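Local coordinates for protein putative peptidase (Chlamydophila abortus, PDB 3CE2) that probably acts as a zinc-dependent oligopeptidase of the M3B family, cleaving small bioactive peptides, at residues S159-T164 against K261-C266; K364-N369 against L387-G392; E453-L458 against Q604-L609; Q472-S477 against E507-I512. One frame throughout, in Å; residues are numbered along the deposited sequence.

Contact 1 of 4, residues S159-T164 against K261-C266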
# COMPACT_ATOMS: atom_id res chain seq x y z
N SER A 159 -13.54 -7.53 -21.67
CA SER A 159 -14.58 -7.65 -22.68
C SER A 159 -15.81 -8.40 -22.15
O SER A 159 -16.94 -7.97 -22.37
CB SER A 159 -14.02 -8.39 -23.89
OG SER A 159 -13.63 -9.72 -23.51
N ILE A 160 -15.60 -9.51 -21.46
CA ILE A 160 -16.73 -10.30 -20.99
C ILE A 160 -17.52 -9.66 -19.83
O ILE A 160 -18.53 -10.21 -19.37
CB ILE A 160 -16.27 -11.72 -20.60
CG1 ILE A 160 -15.27 -11.68 -19.44
CG2 ILE A 160 -15.63 -12.41 -21.80
CD1 ILE A 160 -15.01 -13.07 -18.81
N HIS A 161 -17.06 -8.51 -19.34
CA HIS A 161 -17.77 -7.78 -18.28
C HIS A 161 -17.92 -6.33 -18.72
O HIS A 161 -17.85 -5.42 -17.91
CB HIS A 161 -16.99 -7.81 -16.95
CG HIS A 161 -16.76 -9.18 -16.40
ND1 HIS A 161 -17.75 -9.91 -15.77
CD2 HIS A 161 -15.64 -9.95 -16.33
CE1 HIS A 161 -17.26 -11.07 -15.37
NE2 HIS A 161 -15.98 -11.12 -15.70
N THR A 162 -18.09 -6.11 -20.03
CA THR A 162 -18.28 -4.78 -20.59
C THR A 162 -19.42 -4.84 -21.62
O THR A 162 -19.31 -5.56 -22.62
CB THR A 162 -17.01 -4.26 -21.28
OG1 THR A 162 -15.97 -4.10 -20.31
CG2 THR A 162 -17.23 -2.93 -21.95
N GLY A 163 -20.49 -4.09 -21.36
CA GLY A 163 -21.69 -4.13 -22.20
C GLY A 163 -21.67 -3.11 -23.33
O GLY A 163 -20.62 -2.56 -23.68
N THR A 164 -22.84 -2.86 -23.91
CA THR A 164 -22.94 -1.95 -25.04
C THR A 164 -22.51 -0.56 -24.59
O THR A 164 -22.55 -0.25 -23.42
CB THR A 164 -24.37 -1.90 -25.61
OG1 THR A 164 -25.15 -0.99 -24.82
CG2 THR A 164 -25.02 -3.31 -25.60
N LYS A 261 -22.20 -5.65 -14.32
CA LYS A 261 -21.07 -5.91 -15.19
C LYS A 261 -20.83 -7.42 -15.34
O LYS A 261 -19.80 -7.85 -15.85
CB LYS A 261 -19.83 -5.16 -14.72
CG LYS A 261 -19.91 -3.69 -14.97
CD LYS A 261 -18.54 -3.03 -14.86
CE LYS A 261 -18.67 -1.72 -14.11
NZ LYS A 261 -17.41 -1.25 -13.48
N ARG A 262 -21.81 -8.20 -14.91
CA ARG A 262 -21.84 -9.64 -15.14
C ARG A 262 -20.92 -10.40 -14.20
O ARG A 262 -20.46 -11.49 -14.53
CB ARG A 262 -21.56 -9.99 -16.62
CG ARG A 262 -22.69 -9.56 -17.59
CD ARG A 262 -22.72 -10.37 -18.93
NE ARG A 262 -21.79 -9.88 -19.96
CZ ARG A 262 -21.39 -8.61 -20.12
NH1 ARG A 262 -21.84 -7.64 -19.32
NH2 ARG A 262 -20.53 -8.32 -21.10
N TYR A 263 -20.68 -9.83 -13.03
CA TYR A 263 -19.96 -10.57 -11.99
C TYR A 263 -20.96 -11.25 -11.07
O TYR A 263 -22.06 -10.75 -10.91
CB TYR A 263 -19.05 -9.66 -11.16
CG TYR A 263 -17.92 -8.99 -11.93
CD1 TYR A 263 -16.79 -9.71 -12.34
CD2 TYR A 263 -17.98 -7.64 -12.21
CE1 TYR A 263 -15.76 -9.07 -13.03
CE2 TYR A 263 -16.94 -7.01 -12.89
CZ TYR A 263 -15.85 -7.72 -13.30
OH TYR A 263 -14.85 -7.06 -13.97
N ASN A 264 -20.55 -12.34 -10.45
CA ASN A 264 -21.39 -13.13 -9.56
C ASN A 264 -21.38 -12.70 -8.10
O ASN A 264 -22.02 -13.34 -7.26
CB ASN A 264 -20.97 -14.60 -9.62
CG ASN A 264 -21.36 -15.26 -10.93
OD1 ASN A 264 -22.49 -15.11 -11.40
ND2 ASN A 264 -20.42 -15.99 -11.52
N SER A 265 -20.61 -11.66 -7.79
CA SER A 265 -20.50 -11.15 -6.43
C SER A 265 -19.53 -9.99 -6.50
O SER A 265 -18.84 -9.83 -7.50
CB SER A 265 -19.94 -12.21 -5.51
OG SER A 265 -18.60 -12.47 -5.87
N CYS A 266 -19.47 -9.18 -5.44
CA CYS A 266 -18.65 -7.96 -5.46
C CYS A 266 -17.19 -8.31 -5.33
O CYS A 266 -16.34 -7.66 -5.93
CB CYS A 266 -19.06 -7.02 -4.34
SG CYS A 266 -20.81 -6.64 -4.38
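His161 lays its imidazole flat against the phenol ring of Tyr263 in a face-to-face stack, with the centroids of the two rings 3.8 Å apart and their planes inclined by only 17°. The side chains themselves cross at about a right angle. Tyr263 CE1 sits over the middle of the imidazole, whereas His161 ND1 lies nearer the rim of the larger ring. With CG anti to the carbonyl carbon (chi1 -60°), the histidine is gripped at its edge as well as on its face. ND1 donates to Lys261 O at 2.9 Å, and this acceptor lies in the plane of the imidazole, so the bond and the stack together limit rotation of the ring. Histidine suits the place because a flat ring can stack while its N-H still reaches a carbonyl. Tyr272 adds an edge-to-face contact to the same histidine. The contact joins the turn between helices 149-156 and 165-174 to the turn between helices 240-260 and 266-271, at the protein surface. Arg262 directs its CB at the opposite loop. One face of its guanidinium rests over Ile160 O, 3.3 Å from NE but at a poor angle for bonding. At the guanidinium edge, NH2 makes a weak bond to Thr162 O at 3.4 Å. A long side chain with a flat polar end suits this exposed place beside several loop carbonyls. Lys261 contributes its aliphatic part, CB lying 3.8 Å from His161 O, while its end leads away from the loop.

Contact 2 of 4, residues K364-N369 against L387-G392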
# COMPACT_ATOMS: atom_id res chain seq x y z
N LYS A 364 18.55 13.86 1.62
CA LYS A 364 18.62 13.41 3.03
C LYS A 364 17.83 14.13 4.13
O LYS A 364 17.28 13.48 5.03
CB LYS A 364 20.07 13.36 3.49
CG LYS A 364 20.90 12.34 2.75
CD LYS A 364 22.32 12.33 3.25
CE LYS A 364 23.25 11.87 2.19
NZ LYS A 364 24.35 12.84 2.13
N TYR A 365 17.83 15.46 4.12
CA TYR A 365 17.51 16.21 5.34
C TYR A 365 16.39 17.22 5.18
O TYR A 365 16.03 17.60 4.08
CB TYR A 365 18.74 16.96 5.83
CG TYR A 365 19.95 16.14 6.18
CD1 TYR A 365 19.92 15.20 7.21
CD2 TYR A 365 21.17 16.38 5.54
CE1 TYR A 365 21.08 14.46 7.55
CE2 TYR A 365 22.33 15.65 5.88
CZ TYR A 365 22.27 14.70 6.88
OH TYR A 365 23.41 13.98 7.18
N GLU A 366 15.89 17.71 6.31
CA GLU A 366 14.83 18.73 6.27
C GLU A 366 15.41 20.01 5.74
O GLU A 366 16.55 20.34 6.03
CB GLU A 366 14.26 18.98 7.67
CG GLU A 366 13.09 18.07 8.02
CD GLU A 366 12.79 18.04 9.51
OE1 GLU A 366 13.58 18.60 10.30
OE2 GLU A 366 11.77 17.43 9.90
N ASN A 367 14.63 20.73 4.93
CA ASN A 367 14.91 22.14 4.74
C ASN A 367 13.60 22.91 4.66
O ASN A 367 12.53 22.31 4.56
CB ASN A 367 15.81 22.41 3.52
CG ASN A 367 15.19 21.93 2.21
OD1 ASN A 367 15.66 20.96 1.61
ND2 ASN A 367 14.15 22.62 1.74
N LEU A 368 13.69 24.23 4.71
CA LEU A 368 12.50 25.03 4.78
C LEU A 368 11.58 24.64 3.63
O LEU A 368 11.99 24.69 2.47
CB LEU A 368 12.84 26.51 4.70
CG LEU A 368 11.63 27.43 4.87
CD1 LEU A 368 11.24 27.57 6.35
CD2 LEU A 368 11.92 28.76 4.23
N ASN A 369 10.36 24.21 3.95
CA ASN A 369 9.35 23.92 2.94
C ASN A 369 9.55 22.71 2.03
O ASN A 369 8.88 22.58 0.99
CB ASN A 369 9.07 25.18 2.12
CG ASN A 369 8.41 26.27 2.96
OD1 ASN A 369 8.76 27.43 2.84
ND2 ASN A 369 7.47 25.88 3.82
N LEU A 387 13.14 10.53 -1.27
CA LEU A 387 12.99 11.69 -0.42
C LEU A 387 12.88 11.32 1.07
O LEU A 387 11.95 10.64 1.49
CB LEU A 387 11.80 12.51 -0.86
CG LEU A 387 11.68 13.81 -0.05
CD1 LEU A 387 11.18 14.96 -0.93
CD2 LEU A 387 10.82 13.59 1.21
N LEU A 388 13.84 11.78 1.84
CA LEU A 388 13.88 11.59 3.29
C LEU A 388 13.75 12.93 4.04
O LEU A 388 13.96 14.02 3.46
CB LEU A 388 15.23 10.95 3.66
CG LEU A 388 15.44 9.47 4.04
CD1 LEU A 388 14.64 8.54 3.20
CD2 LEU A 388 16.91 9.09 3.98
N ASN A 389 13.40 12.85 5.32
CA ASN A 389 13.52 13.98 6.23
C ASN A 389 14.30 13.50 7.45
O ASN A 389 13.79 13.43 8.57
CB ASN A 389 12.14 14.53 6.60
CG ASN A 389 11.63 15.50 5.55
OD1 ASN A 389 12.10 16.65 5.46
ND2 ASN A 389 10.67 15.05 4.73
N TYR A 390 15.56 13.14 7.21
CA TYR A 390 16.30 12.31 8.14
C TYR A 390 16.55 13.05 9.44
O TYR A 390 17.12 14.12 9.41
CB TYR A 390 17.62 11.83 7.52
CG TYR A 390 18.30 10.87 8.43
CD1 TYR A 390 17.86 9.56 8.51
CD2 TYR A 390 19.32 11.29 9.29
CE1 TYR A 390 18.45 8.66 9.41
CE2 TYR A 390 19.91 10.40 10.18
CZ TYR A 390 19.47 9.09 10.24
OH TYR A 390 20.04 8.18 11.12
N THR A 391 16.11 12.49 10.57
CA THR A 391 16.28 13.19 11.86
C THR A 391 17.19 12.48 12.86
O THR A 391 17.61 13.08 13.85
CB THR A 391 14.91 13.60 12.55
OG1 THR A 391 14.03 12.47 12.65
CG2 THR A 391 14.21 14.71 11.76
N GLY A 392 17.49 11.20 12.63
CA GLY A 392 18.50 10.53 13.44
C GLY A 392 18.01 9.46 14.39
O GLY A 392 18.80 8.93 15.17
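Lys364 O accepts the one hydrogen bond that crosses this contact, from Tyr390 N at 2.8 Å, with a fairly straight N-H...O angle of 157° and the donor in the plane of the carbonyl. Leu388 CB lies beside the same oxygen at 3.5 Å. Tyr365 and Tyr390 run side by side and point the same way, Tyr365 CE1 meeting Tyr390 CD2 at 4.0 Å. Tyr390 O sits at the edge of the Tyr365 ring, 3.7 Å from CD1, while Lys364 CB covers the centre of one face of that ring. These residues follow the parallel strands 362-363 and 385-387, and a backbone bond between Asp363 and Leu388 precedes the one made by Tyr390, although the touching chain directions have already opened to 66°. The second segment then leads into helix 394-416, which carries the HExxH zinc ligands His402 and His406. Tyr390, with CG anti to its backbone N (chi1 -174°), packs on Val397 and Ile400 of that helix and bonds through OH to Tyr328 O, so both ends of a long amphipathic side chain are used. Glu366 crosses Asn389 at about a right angle, and Asn389 OD1 faces its CG at 3.1 Å. Asn389 ND2 donates to Arg371 O and Gly373 O. Farther out, Glu366 OE2 comes to 4.1 Å from the methyl CG2 of Thr391, whose OG1 is bonded to Asp396 OD2.

Contact 3 of 4, residues E453-L458 against Q604-L609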
# COMPACT_ATOMS: atom_id res chain seq x y z
N GLU A 453 16.22 -3.44 24.97
CA GLU A 453 16.17 -3.19 23.55
C GLU A 453 15.44 -4.35 22.86
O GLU A 453 14.44 -4.16 22.17
CB GLU A 453 17.59 -3.07 23.02
CG GLU A 453 17.75 -2.28 21.76
CD GLU A 453 19.20 -2.29 21.26
OE1 GLU A 453 19.48 -1.69 20.19
OE2 GLU A 453 20.06 -2.89 21.95
N LYS A 454 15.95 -5.56 23.06
CA LYS A 454 15.32 -6.74 22.50
C LYS A 454 13.80 -6.73 22.66
O LYS A 454 13.06 -7.10 21.75
CB LYS A 454 15.90 -7.99 23.13
CG LYS A 454 17.35 -8.25 22.77
CD LYS A 454 17.73 -9.69 23.09
CE LYS A 454 19.19 -9.98 22.77
NZ LYS A 454 19.35 -11.37 22.27
N ILE A 455 13.32 -6.33 23.83
CA ILE A 455 11.89 -6.31 24.04
C ILE A 455 11.29 -5.20 23.20
O ILE A 455 10.29 -5.41 22.51
CB ILE A 455 11.53 -6.15 25.52
CG1 ILE A 455 12.00 -7.39 26.28
CG2 ILE A 455 10.03 -5.98 25.70
CD1 ILE A 455 11.88 -7.29 27.79
N THR A 456 11.93 -4.04 23.22
CA THR A 456 11.49 -2.93 22.40
C THR A 456 11.34 -3.37 20.95
O THR A 456 10.28 -3.22 20.36
CB THR A 456 12.41 -1.71 22.56
OG1 THR A 456 12.11 -1.08 23.81
CG2 THR A 456 12.18 -0.68 21.47
N ILE A 457 12.40 -3.95 20.39
CA ILE A 457 12.38 -4.40 19.00
C ILE A 457 11.34 -5.48 18.74
O ILE A 457 10.58 -5.41 17.77
CB ILE A 457 13.73 -4.95 18.59
CG1 ILE A 457 14.77 -3.85 18.63
CG2 ILE A 457 13.65 -5.57 17.21
CD1 ILE A 457 16.17 -4.38 18.68
N LEU A 458 11.30 -6.48 19.60
CA LEU A 458 10.35 -7.56 19.39
C LEU A 458 8.94 -7.03 19.44
O LEU A 458 8.05 -7.52 18.75
CB LEU A 458 10.54 -8.64 20.45
CG LEU A 458 11.67 -9.61 20.14
CD1 LEU A 458 12.29 -10.11 21.41
CD2 LEU A 458 11.16 -10.76 19.27
N GLN A 604 8.10 -16.70 20.72
CA GLN A 604 8.88 -17.50 21.66
C GLN A 604 10.11 -16.78 22.15
O GLN A 604 10.40 -16.82 23.33
CB GLN A 604 9.27 -18.86 21.08
CG GLN A 604 8.13 -19.87 21.05
CD GLN A 604 8.45 -21.07 20.15
OE1 GLN A 604 7.58 -21.91 19.89
NE2 GLN A 604 9.70 -21.15 19.68
N GLU A 605 10.85 -16.11 21.26
CA GLU A 605 11.98 -15.30 21.75
C GLU A 605 11.50 -14.35 22.83
O GLU A 605 12.10 -14.25 23.88
CB GLU A 605 12.64 -14.49 20.64
CG GLU A 605 13.34 -15.29 19.58
CD GLU A 605 14.14 -14.41 18.63
OE1 GLU A 605 14.58 -13.32 19.07
OE2 GLU A 605 14.35 -14.81 17.46
N LEU A 606 10.40 -13.65 22.56
CA LEU A 606 9.91 -12.61 23.46
C LEU A 606 9.49 -13.23 24.78
O LEU A 606 9.80 -12.71 25.86
CB LEU A 606 8.71 -11.88 22.85
CG LEU A 606 8.05 -10.87 23.79
CD1 LEU A 606 8.98 -9.71 24.07
CD2 LEU A 606 6.74 -10.34 23.24
N SER A 607 8.78 -14.35 24.65
CA SER A 607 8.22 -15.07 25.78
C SER A 607 9.30 -15.48 26.78
O SER A 607 9.09 -15.44 27.98
CB SER A 607 7.47 -16.30 25.29
OG SER A 607 6.59 -16.74 26.29
N SER A 608 10.46 -15.87 26.29
CA SER A 608 11.50 -16.24 27.23
C SER A 608 12.47 -15.08 27.54
O SER A 608 13.54 -15.29 28.08
CB SER A 608 12.21 -17.51 26.76
OG SER A 608 12.79 -17.31 25.49
N LEU A 609 12.09 -13.85 27.21
CA LEU A 609 12.88 -12.72 27.69
C LEU A 609 12.27 -12.25 29.00
O LEU A 609 12.95 -11.67 29.85
CB LEU A 609 12.91 -11.58 26.67
CG LEU A 609 13.92 -11.70 25.53
CD1 LEU A 609 14.04 -10.36 24.83
CD2 LEU A 609 15.26 -12.15 26.04
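Leu609 meets Lys454, Ile455 and Leu458 with no aromatic ring among them; the carboxylate of Glu605, a flat group beside them, has no partner on its faces or edges across the contact. Glu605 touches instead through CB, 4.2 Å from Leu458 CD2. The packing centres on Leu609 CD1, which lies 3.8 Å from Leu458 CD1, 3.9 Å from Ile455 CG1 and 3.5 Å from Lys454 CB. Leu609 crosses Lys454 at about a right angle and slides past Ile455 in the opposite direction. The early part of the long helix 451-487 packs here against the end of helix 590-607 and the turn that follows it, Leu609 lying on that turn near the end of the chain. Leu606, its CG anti to the backbone N (chi1 174°), contributes CD1, 4.1 Å from Leu458 CB and 4.2 Å from Ile455 CG2; it also packs on Tyr298 and Ile301 of helix 292-306. Leucine and isoleucine suit this partly buried seam, while Lys454 lends its aliphatic stem and Glu605 only its CB. Past the helix end, Ser608 OG donates to Gln604 O, which also accepts from Ser608 N on the opposite face of the carbonyl plane.

Contact 4 of 4, residues Q472-S477 against E507-I512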
# COMPACT_ATOMS: atom_id res chain seq x y z
N GLN A 472 -6.12 -6.73 9.75
CA GLN A 472 -6.62 -6.51 8.37
C GLN A 472 -7.49 -7.66 7.88
O GLN A 472 -8.44 -7.45 7.12
CB GLN A 472 -5.47 -6.29 7.41
CG GLN A 472 -4.51 -5.20 7.89
CD GLN A 472 -5.23 -3.89 8.12
OE1 GLN A 472 -5.99 -3.44 7.27
NE2 GLN A 472 -4.99 -3.26 9.25
N VAL A 473 -7.19 -8.87 8.33
CA VAL A 473 -7.95 -10.02 7.86
C VAL A 473 -9.33 -10.00 8.55
O VAL A 473 -10.37 -10.35 7.96
CB VAL A 473 -7.17 -11.31 8.12
CG1 VAL A 473 -8.05 -12.52 7.87
CG2 VAL A 473 -5.93 -11.36 7.23
N LEU A 474 -9.34 -9.56 9.80
CA LEU A 474 -10.63 -9.29 10.42
C LEU A 474 -11.44 -8.37 9.52
O LEU A 474 -12.55 -8.74 9.11
CB LEU A 474 -10.46 -8.71 11.81
CG LEU A 474 -11.66 -8.74 12.76
CD1 LEU A 474 -11.17 -8.31 14.10
CD2 LEU A 474 -12.73 -7.82 12.30
N PHE A 475 -10.89 -7.18 9.17
CA PHE A 475 -11.61 -6.24 8.30
C PHE A 475 -12.07 -7.01 7.06
O PHE A 475 -13.24 -6.88 6.63
CB PHE A 475 -10.79 -4.99 7.88
CG PHE A 475 -10.31 -4.07 9.05
CD1 PHE A 475 -10.91 -4.08 10.32
CD2 PHE A 475 -9.28 -3.12 8.83
CE1 PHE A 475 -10.48 -3.19 11.35
CE2 PHE A 475 -8.86 -2.25 9.85
CZ PHE A 475 -9.46 -2.29 11.11
N ALA A 476 -11.19 -7.83 6.51
CA ALA A 476 -11.51 -8.58 5.27
C ALA A 476 -12.71 -9.49 5.39
O ALA A 476 -13.55 -9.50 4.49
CB ALA A 476 -10.33 -9.34 4.76
N SER A 477 -12.84 -10.26 6.47
CA SER A 477 -14.03 -11.11 6.57
C SER A 477 -15.26 -10.27 6.78
O SER A 477 -16.35 -10.56 6.23
CB SER A 477 -13.93 -12.17 7.66
OG SER A 477 -13.09 -11.70 8.68
N GLU A 507 -14.26 -14.34 17.19
CA GLU A 507 -13.42 -15.35 16.53
C GLU A 507 -11.94 -15.01 16.63
O GLU A 507 -11.11 -15.90 16.67
CB GLU A 507 -13.83 -15.58 15.06
CG GLU A 507 -15.28 -16.03 14.88
CD GLU A 507 -15.66 -16.31 13.42
OE1 GLU A 507 -15.14 -17.29 12.85
OE2 GLU A 507 -16.50 -15.56 12.84
N PHE A 508 -11.60 -13.73 16.70
CA PHE A 508 -10.20 -13.36 16.69
C PHE A 508 -9.66 -13.13 18.07
O PHE A 508 -8.53 -13.47 18.37
CB PHE A 508 -9.97 -12.10 15.87
CG PHE A 508 -10.01 -12.32 14.39
CD1 PHE A 508 -8.85 -12.40 13.65
CD2 PHE A 508 -11.21 -12.45 13.73
CE1 PHE A 508 -8.89 -12.62 12.28
CE2 PHE A 508 -11.25 -12.64 12.35
CZ PHE A 508 -10.09 -12.74 11.64
N TYR A 509 -10.48 -12.54 18.93
CA TYR A 509 -9.94 -12.00 20.14
C TYR A 509 -10.58 -12.58 21.37
O TYR A 509 -10.18 -12.25 22.50
CB TYR A 509 -10.15 -10.48 20.14
CG TYR A 509 -9.40 -9.76 19.03
CD1 TYR A 509 -8.02 -9.67 19.05
CD2 TYR A 509 -10.09 -9.17 17.99
CE1 TYR A 509 -7.33 -9.00 18.06
CE2 TYR A 509 -9.41 -8.52 16.97
CZ TYR A 509 -8.04 -8.43 17.01
OH TYR A 509 -7.37 -7.78 15.99
N GLY A 510 -11.59 -13.43 21.15
CA GLY A 510 -12.40 -14.04 22.21
C GLY A 510 -11.64 -14.70 23.36
O GLY A 510 -12.01 -14.55 24.53
N GLU A 511 -10.58 -15.42 23.05
CA GLU A 511 -9.85 -16.10 24.11
C GLU A 511 -8.96 -15.19 24.92
O GLU A 511 -8.32 -15.65 25.85
CB GLU A 511 -8.99 -17.25 23.54
CG GLU A 511 -9.79 -18.35 22.85
CD GLU A 511 -10.99 -18.82 23.68
OE1 GLU A 511 -10.78 -19.50 24.71
OE2 GLU A 511 -12.14 -18.50 23.29
N ILE A 512 -8.87 -13.91 24.61
CA ILE A 512 -7.90 -13.10 25.35
C ILE A 512 -8.42 -11.73 25.76
O ILE A 512 -8.08 -11.23 26.82
CB ILE A 512 -6.55 -12.95 24.58
CG1 ILE A 512 -5.52 -12.18 25.40
CG2 ILE A 512 -6.78 -12.24 23.25
CD1 ILE A 512 -5.36 -12.64 26.84
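Leu474 and Phe508 bring together two consecutive helices, 451-487 and 494-509, which run antiparallel as a helical hairpin in the largely helical M3 peptidase fold. The contact is buried throughout, but not equally close. Its tight part includes a CH-pi contact: Leu474 CB stands over the centre of the phenyl ring, 4.0 Å from its centroid and 10° off the ring normal. The leucine continues across that face, with CG 3.9 Å from Phe508 CD2, while the far end of the ring, CZ, lies 3.7 Å from Leu474 CA. The helix backbone and the side chain thus share one flat surface, a place that suits a phenylalanine, since its broad apolar face can cover both at once. Phe508 reaches it with CG anti to its own carbonyl carbon (chi1 -76°), and Val288 and Lys289 of helix 278-289 pack against it too. The looser side is formed by Val473, which offers only CG1, 4.3 Å from Phe508 CZ, and by Ser477, with OG 4.2 Å from Phe508 CE2. That buried hydroxyl lies near Val473 O and Leu474 O of its own helix. Glu507 stands outside the contact on the exposed side of the second helix, where a charged residue fits. Tyr509 packs on Ile295 and Phe299 of helix 292-306 and meets Phe313 edge to face. It also belongs to the close part: the extended chi2 of Leu474 (172°) carries the methyl CD1 to the tyrosine's ring edge, near the ring plane, 3.4 Å from Tyr509 CE2.

The four contacts grade from surface to interior. Contact 1 joins two interhelical loops at the surface and mixes a ring stack with polar bonds to loop carbonyls. Contact 2, partly buried and about 47 Å away between centres, relies on a backbone bond just past the ends of two parallel strands, beside the zinc-binding helix. Contacts 3 and 4 have no hydrogen bonds between their segments and share helix 451-487, with centres about 24 Å apart; contact 4 is nested inside the chain loop closed by contact 3. Aliphatic groups alone interlock at the partly buried contact 3, whereas aromatic rings enter at the fully buried contact 4. Contact 1 lies across the chain centre from contacts 2 and 3.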